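Local atomic coordinates of uncharacterized protein (Enterococcus faecalis, PDB entry 3L1W), a protein that is of uncharacterised function but belongs to the endonuclease/exonuclease/phosphatase family and may act as a 3'-5' RNA exonuclease. Residues A138-L149 with F167-L178. Sequence-based numbering, arbitrary orientation. Where two conformers were deposited one is given.
With SO4 (sulfate ion), chain H.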
ATOM      1  N   ALA A 138     -20.519  13.110  22.846  1.00 21.65           N
ATOM      2  CA  ALA A 138     -21.072  11.795  22.558  1.00 20.50           C
ATOM      3  C   ALA A 138     -22.577  11.871  22.281  1.00 21.65           C
ATOM      4  O   ALA A 138     -23.099  11.127  21.453  1.00 20.59           O
ATOM      5  CB  ALA A 138     -20.784  10.829  23.699  1.00 23.67           C
ATOM      6  N   HIS A 139     -23.277  12.762  22.979  1.00 21.94           N
ATOM      7  CA  HIS A 139     -24.708  12.913  22.751  1.00 21.95           C
ATOM      8  C   HIS A 139     -24.989  13.420  21.340  1.00 20.69           C
ATOM      9  O   HIS A 139     -25.916  12.952  20.683  1.00 23.25           O
ATOM     10  CB  HIS A 139     -25.349  13.837  23.796  1.00 23.53           C
ATOM     11  CG  HIS A 139     -25.517  13.198  25.138  1.00 38.63           C
ATOM     12  ND1 HIS A 139     -25.501  13.919  26.315  1.00 51.96           N
ATOM     13  CD2 HIS A 139     -25.703  11.904  25.492  1.00 48.76           C
ATOM     14  CE1 HIS A 139     -25.673  13.096  27.335  1.00 51.59           C
ATOM     15  NE2 HIS A 139     -25.798  11.868  26.862  1.00 55.02           N
ATOM     16  N   ALA A 140     -24.182  14.369  20.875  1.00 20.18           N
ATOM     17  CA  ALA A 140     -24.317  14.884  19.516  1.00 21.01           C
ATOM     18  C   ALA A 140     -24.060  13.803  18.474  1.00 21.10           C
ATOM     19  O   ALA A 140     -24.705  13.769  17.425  1.00 21.18           O
ATOM     20  CB  ALA A 140     -23.374  16.056  19.286  1.00 22.76           C
ATOM     21  N   ARG A 141     -23.095  12.931  18.747  1.00 18.51           N
ATOM     22  CA  ARG A 141     -22.802  11.860  17.813  1.00 15.29           C
ATOM     23  C   ARG A 141     -23.945  10.860  17.733  1.00 20.49           C
ATOM     24  O   ARG A 141     -24.343  10.447  16.648  1.00 19.33           O
ATOM     25  CB  ARG A 141     -21.489  11.170  18.200  1.00 15.64           C
ATOM     26  CG  ARG A 141     -20.293  12.090  18.015  1.00 19.21           C
ATOM     27  CD  ARG A 141     -18.972  11.401  18.310  1.00 18.07           C
ATOM     28  NE  ARG A 141     -18.585  11.400  19.719  1.00 18.67           N
ATOM     29  CZ  ARG A 141     -17.987  12.416  20.335  1.00 18.12           C
ATOM     30  NH1 ARG A 141     -17.767  13.557  19.690  1.00 19.13           N
ATOM     31  NH2 ARG A 141     -17.624  12.295  21.607  1.00 18.50           N
ATOM     32  N   LEU A 142     -24.464  10.461  18.888  1.00 21.84           N
ATOM     33  CA  LEU A 142     -25.586   9.540  18.918  1.00 20.61           C
ATOM     34  C   LEU A 142     -26.754  10.157  18.167  1.00 24.34           C
ATOM     35  O   LEU A 142     -27.428   9.487  17.392  1.00 23.16           O
ATOM     36  CB  LEU A 142     -25.997   9.252  20.360  1.00 20.68           C
ATOM     37  CG  LEU A 142     -27.087   8.198  20.573  1.00 24.15           C
ATOM     38  CD1 LEU A 142     -26.607   6.820  20.148  1.00 20.29           C
ATOM     39  CD2 LEU A 142     -27.502   8.181  22.032  1.00 26.96           C
ATOM     40  N   ALA A 143     -26.990  11.445  18.398  1.00 22.50           N
ATOM     41  CA  ALA A 143     -28.122  12.126  17.773  1.00 21.25           C
ATOM     42  C   ALA A 143     -27.969  12.204  16.260  1.00 22.17           C
ATOM     43  O   ALA A 143     -28.934  12.004  15.520  1.00 23.46           O
ATOM     44  CB  ALA A 143     -28.309  13.525  18.368  1.00 22.43           C
ATOM     45  N   GLY A 144     -26.758  12.503  15.796  1.00 18.22           N
ATOM     46  CA  GLY A 144     -26.503  12.577  14.368  1.00 19.61           C
ATOM     47  C   GLY A 144     -26.682  11.242  13.668  1.00 19.53           C
ATOM     48  O   GLY A 144     -27.257  11.172  12.586  1.00 19.88           O
HETATM   49  N   MSE A 145     -26.183  10.176  14.289  1.00 18.28           N
HETATM   50  CA  MSE A 145     -26.292   8.851  13.704  1.00 20.48           C
HETATM   51  C   MSE A 145     -27.742   8.382  13.711  1.00 20.05           C
HETATM   52  O   MSE A 145     -28.174   7.670  12.806  1.00 20.68           O
HETATM   53  CB  MSE A 145     -25.398   7.850  14.444  1.00 21.74           C
HETATM   54  CG  MSE A 145     -25.534   6.415  13.952  1.00 17.16           C
HETATM   55 SE   MSE A 145     -25.063   6.207  12.066  0.70 22.64          SE
HETATM   56  CE  MSE A 145     -23.219   6.795  12.179  1.00 18.20           C
ATOM     57  N   THR A 146     -28.499   8.809  14.715  1.00 20.25           N
ATOM     58  CA  THR A 146     -29.918   8.483  14.785  1.00 21.00           C
ATOM     59  C   THR A 146     -30.631   9.036  13.554  1.00 23.61           C
ATOM     60  O   THR A 146     -31.460   8.358  12.943  1.00 20.36           O
ATOM     61  CB  THR A 146     -30.544   9.027  16.085  1.00 20.64           C
ATOM     62  OG1 THR A 146     -29.939   8.365  17.210  1.00 24.90           O
ATOM     63  CG2 THR A 146     -32.049   8.776  16.117  1.00 24.08           C
ATOM     64  N   VAL A 147     -30.302  10.272  13.183  1.00 20.94           N
ATOM     65  CA  VAL A 147     -30.873  10.870  11.977  1.00 22.83           C
ATOM     66  C   VAL A 147     -30.478  10.091  10.718  1.00 24.16           C
ATOM     67  O   VAL A 147     -31.320   9.823   9.868  1.00 21.07           O
ATOM     68  CB  VAL A 147     -30.483  12.355  11.834  1.00 20.43           C
ATOM     69  CG1 VAL A 147     -31.036  12.931  10.531  1.00 22.49           C
ATOM     70  CG2 VAL A 147     -30.993  13.145  13.024  1.00 21.65           C
ATOM     71  N   ILE A 148     -29.205   9.717  10.589  1.00 19.88           N
ATOM     72  CA  ILE A 148     -28.799   8.902   9.445  1.00 17.10           C
ATOM     73  C   ILE A 148     -29.629   7.624   9.366  1.00 19.76           C
ATOM     74  O   ILE A 148     -30.163   7.276   8.314  1.00 21.59           O
ATOM     75  CB  ILE A 148     -27.304   8.513   9.523  1.00 17.34           C
ATOM     76  CG1 ILE A 148     -26.439   9.771   9.467  1.00 19.21           C
ATOM     77  CG2 ILE A 148     -26.922   7.521   8.400  1.00 16.90           C
ATOM     78  CD1 ILE A 148     -24.950   9.497   9.481  1.00 22.20           C
ATOM     79  N   LEU A 149     -29.725   6.917  10.483  1.00 19.75           N
ATOM     80  CA  LEU A 149     -30.369   5.611  10.483  1.00 21.76           C
ATOM     81  C   LEU A 149     -31.866   5.704  10.214  1.00 24.21           C
ATOM     82  O   LEU A 149     -32.453   4.805   9.610  1.00 24.77           O
ATOM     83  CB  LEU A 149     -30.093   4.874  11.791  1.00 22.30           C
ATOM     84  CG  LEU A 149     -28.610   4.542  11.967  1.00 24.04           C
ATOM     85  CD1 LEU A 149     -28.346   3.824  13.278  1.00 22.00           C
ATOM     86  CD2 LEU A 149     -28.108   3.707  10.797  1.00 26.21           C
ATOM     87  N   PHE A 167     -16.320   8.830  12.780  1.00 15.68           N
ATOM     88  CA  PHE A 167     -17.366   8.823  13.800  1.00 15.24           C
ATOM     89  C   PHE A 167     -17.036   9.770  14.941  1.00 16.06           C
ATOM     90  O   PHE A 167     -17.894  10.046  15.781  1.00 17.84           O
ATOM     91  CB  PHE A 167     -17.583   7.408  14.365  1.00 15.61           C
ATOM     92  CG  PHE A 167     -18.330   6.492  13.438  1.00 16.39           C
ATOM     93  CD1 PHE A 167     -19.476   5.831  13.863  1.00 19.94           C
ATOM     94  CD2 PHE A 167     -17.884   6.284  12.151  1.00 18.19           C
ATOM     95  CE1 PHE A 167     -20.162   4.981  12.997  1.00 17.41           C
ATOM     96  CE2 PHE A 167     -18.568   5.441  11.286  1.00 21.40           C
ATOM     97  CZ  PHE A 167     -19.705   4.799  11.714  1.00 19.06           C
ATOM     98  N   ASN A 168     -15.790  10.251  14.986  1.00 15.12           N
ATOM     99  CA  ASN A 168     -15.345  11.073  16.112  1.00 15.32           C
ATOM    100  C   ASN A 168     -15.599  10.396  17.455  1.00 17.43           C
ATOM    101  O   ASN A 168     -15.764  11.071  18.471  1.00 18.00           O
ATOM    102  CB  ASN A 168     -16.017  12.460  16.086  1.00 17.45           C
ATOM    103  CG  ASN A 168     -15.165  13.511  15.379  1.00 20.41           C
ATOM    104  OD1 ASN A 168     -13.953  13.592  15.600  1.00 18.31           O
ATOM    105  ND2 ASN A 168     -15.796  14.332  14.545  1.00 19.86           N
ATOM    106  N   ALA A 169     -15.604   9.063  17.470  1.00 16.00           N
ATOM    107  CA  ALA A 169     -15.937   8.323  18.687  1.00 17.28           C
ATOM    108  C   ALA A 169     -15.097   7.066  18.811  1.00 14.85           C
ATOM    109  O   ALA A 169     -15.023   6.282  17.871  1.00 17.07           O
ATOM    110  CB  ALA A 169     -17.421   7.948  18.700  1.00 19.65           C
ATOM    111  N   GLU A 170     -14.481   6.874  19.979  1.00 18.16           N
ATOM    112  CA  GLU A 170     -13.801   5.614  20.278  1.00 21.23           C
ATOM    113  C   GLU A 170     -14.844   4.504  20.455  1.00 20.15           C
ATOM    114  O   GLU A 170     -16.034   4.778  20.611  1.00 17.78           O
ATOM    115  CB  GLU A 170     -12.923   5.738  21.528  1.00 23.23           C
ATOM    116  CG  GLU A 170     -11.896   6.877  21.466  1.00 28.66           C
ATOM    117  CD  GLU A 170     -10.602   6.508  20.754  1.00 37.29           C
ATOM    118  OE1 GLU A 170     -10.223   5.314  20.721  1.00 37.08           O
ATOM    119  OE2 GLU A 170      -9.945   7.431  20.232  1.00 42.08           O
ATOM    120  N   SER A 171     -14.384   3.253  20.443  1.00 17.05           N
ATOM    121  CA  SER A 171     -15.276   2.094  20.290  1.00 23.67           C
ATOM    122  C   SER A 171     -16.362   1.936  21.352  1.00 23.16           C
ATOM    123  O   SER A 171     -17.383   1.289  21.112  1.00 24.09           O
ATOM    124  CB  SER A 171     -14.448   0.807  20.224  1.00 21.06           C
ATOM    125  OG  SER A 171     -13.771   0.612  21.455  1.00 24.88           O
ATOM    126  N   GLY A 172     -16.148   2.513  22.528  1.00 19.58           N
ATOM    127  CA  GLY A 172     -17.052   2.287  23.643  1.00 22.68           C
ATOM    128  C   GLY A 172     -18.248   3.220  23.697  1.00 20.65           C
ATOM    129  O   GLY A 172     -19.117   3.057  24.561  1.00 22.49           O
ATOM    130  N   GLU A 173     -18.304   4.204  22.797  1.00 19.92           N
ATOM    131  CA  GLU A 173     -19.388   5.197  22.843  1.00 23.49           C
ATOM    132  C   GLU A 173     -20.740   4.620  22.445  1.00 22.37           C
ATOM    133  O   GLU A 173     -20.807   3.655  21.685  1.00 20.70           O
ATOM    134  CB  GLU A 173     -19.085   6.413  21.952  1.00 23.58           C
ATOM    135  CG  GLU A 173     -18.001   7.331  22.488  1.00 23.22           C
ATOM    136  CD  GLU A 173     -18.155   8.774  22.009  1.00 24.03           C
ATOM    137  OE1 GLU A 173     -19.133   9.076  21.284  1.00 19.95           O
ATOM    138  OE2 GLU A 173     -17.292   9.601  22.372  1.00 21.10           O
ATOM    139  N   GLU A 174     -21.806   5.243  22.945  1.00 20.49           N
ATOM    140  CA  GLU A 174     -23.172   4.806  22.665  1.00 24.47           C
ATOM    141  C   GLU A 174     -23.462   4.702  21.176  1.00 20.89           C
ATOM    142  O   GLU A 174     -24.170   3.800  20.737  1.00 21.72           O
ATOM    143  CB  GLU A 174     -24.203   5.745  23.317  1.00 28.08           C
ATOM    144  CG  GLU A 174     -24.427   5.527  24.799  1.00 43.48           C
ATOM    145  CD  GLU A 174     -25.675   6.247  25.303  1.00 55.37           C
ATOM    146  OE1 GLU A 174     -26.796   5.821  24.945  1.00 52.07           O
ATOM    147  OE2 GLU A 174     -25.534   7.236  26.055  1.00 61.95           O
ATOM    148  N   VAL A 175     -22.924   5.629  20.390  1.00 18.86           N
ATOM    149  CA  VAL A 175     -23.196   5.611  18.963  1.00 18.98           C
ATOM    150  C   VAL A 175     -22.797   4.275  18.326  1.00 22.17           C
ATOM    151  O   VAL A 175     -23.472   3.796  17.422  1.00 19.67           O
ATOM    152  CB  VAL A 175     -22.552   6.812  18.223  1.00 19.81           C
ATOM    153  CG1 VAL A 175     -21.030   6.744  18.282  1.00 17.93           C
ATOM    154  CG2 VAL A 175     -23.050   6.870  16.767  1.00 19.32           C
ATOM    155  N   HIS A 176     -21.720   3.656  18.812  1.00 19.89           N
ATOM    156  CA  HIS A 176     -21.290   2.380  18.246  1.00 17.43           C
ATOM    157  C   HIS A 176     -22.245   1.257  18.623  1.00 19.23           C
ATOM    158  O   HIS A 176     -22.480   0.341  17.839  1.00 20.09           O
ATOM    159  CB  HIS A 176     -19.854   2.039  18.660  1.00 16.98           C
ATOM    160  CG  HIS A 176     -18.826   2.884  17.982  1.00 17.18           C
ATOM    161  ND1 HIS A 176     -18.497   2.731  16.653  1.00 17.96           N
ATOM    162  CD2 HIS A 176     -18.072   3.910  18.441  1.00 19.68           C
ATOM    163  CE1 HIS A 176     -17.570   3.614  16.327  1.00 18.39           C
ATOM    164  NE2 HIS A 176     -17.300   4.347  17.394  1.00 16.81           N
ATOM    165  N   GLN A 177     -22.796   1.326  19.825  1.00 19.84           N
ATOM    166  CA  GLN A 177     -23.778   0.337  20.259  0.50 22.48           C
ATOM    167  C   GLN A 177     -25.010   0.409  19.371  1.00 24.22           C
ATOM    168  O   GLN A 177     -25.597  -0.611  19.006  1.00 25.43           O
ATOM    169  CB  GLN A 177     -24.161   0.543  21.730  0.50 24.91           C
ATOM    170  CG  GLN A 177     -23.050   0.174  22.702  0.50 29.76           C
ATOM    171  CD  GLN A 177     -22.590  -1.264  22.534  0.50 34.79           C
ATOM    172  OE1 GLN A 177     -21.452  -1.526  22.136  0.50 37.76           O
ATOM    173  NE2 GLN A 177     -23.481  -2.204  22.823  0.50 31.14           N
ATOM    174  N   LEU A 178     -25.400   1.626  19.000  1.00 21.18           N
ATOM    175  CA  LEU A 178     -26.559   1.813  18.135  1.00 22.41           C
ATOM    176  C   LEU A 178     -26.285   1.245  16.745  1.00 22.99           C
ATOM    177  O   LEU A 178     -27.094   0.503  16.171  1.00 21.50           O
ATOM    178  CB  LEU A 178     -26.908   3.298  18.027  1.00 22.79           C
ATOM    179  CG  LEU A 178     -28.042   3.658  17.067  1.00 24.96           C
ATOM    180  CD1 LEU A 178     -29.333   3.000  17.510  1.00 29.41           C
ATOM    181  CD2 LEU A 178     -28.205   5.166  16.988  1.00 27.67           C
TER
HETATM  182  S   SO4 H 259     -18.602  14.095  25.994  0.60 43.48           S
HETATM  183  O1  SO4 H 259     -17.576  14.990  25.454  0.60 38.14           O
HETATM  184  O2  SO4 H 259     -18.922  13.058  25.023  0.60 33.91           O
HETATM  185  O3  SO4 H 259     -18.102  13.477  27.219  0.60 49.44           O
HETATM  186  O4  SO4 H 259     -19.810  14.860  26.305  0.60 44.52           O
HETATM  187  O   HOH W   1     -21.933   8.328  21.179  1.00 21.39           O
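The guanidinium of R141 has the backbone carbonyl oxygen of N168 over one face, near its margin, the backbone N of A138 over the opposite face, and the carboxylate of E173 at its edge. N168 O lies 3.1 Å from R141 NE, yet the angle is too poor for a hydrogen bond. R141 instead forms a two-pronged, side-on salt bridge with E173, one nitrogen to each oxygen: R141 NE donates to E173 OE1 at 2.9 Å, almost perfectly straight, and R141 NH2 to E173 OE2 at 2.8 Å, on the syn lone pair. The two planes are 38° apart, so the pair is twisted rather than coplanar. A bend at chi3 (-85°) turns the R141 head along this edge; NH1 is left to bond D134 O. One water joins E173 OE1, A138 O and V175 N, and a sulfate, probably from the crystallisation liquor, accepts from A138 N. In this DNase I-like fold, helix 138-151 follows strand 126-132, and the loop after strand 161-164 leads to helix 174-179, for which E173 is the N-cap residue. The two helical segments run nearly parallel, 23° apart, with axes 8.9 Å from each other at closest approach. Between them V175 CG2 presses on M145 CB at 3.4 Å, a close pair for two carbons. The selenomethionine M145, bent at chi2 and chi3, carries CE to F167 CE1 (3.6 Å), approaching the ring obliquely; Y216 meets that ring edge-to-face. Farther along, L178 is a knob among L142, M145, T146 and L149, its side chain and that of L149 reaching tip to tip (L178 CG to L149 CD1, 3.8 Å), while T146 OG1 turns back to bond L142 O within its own helix.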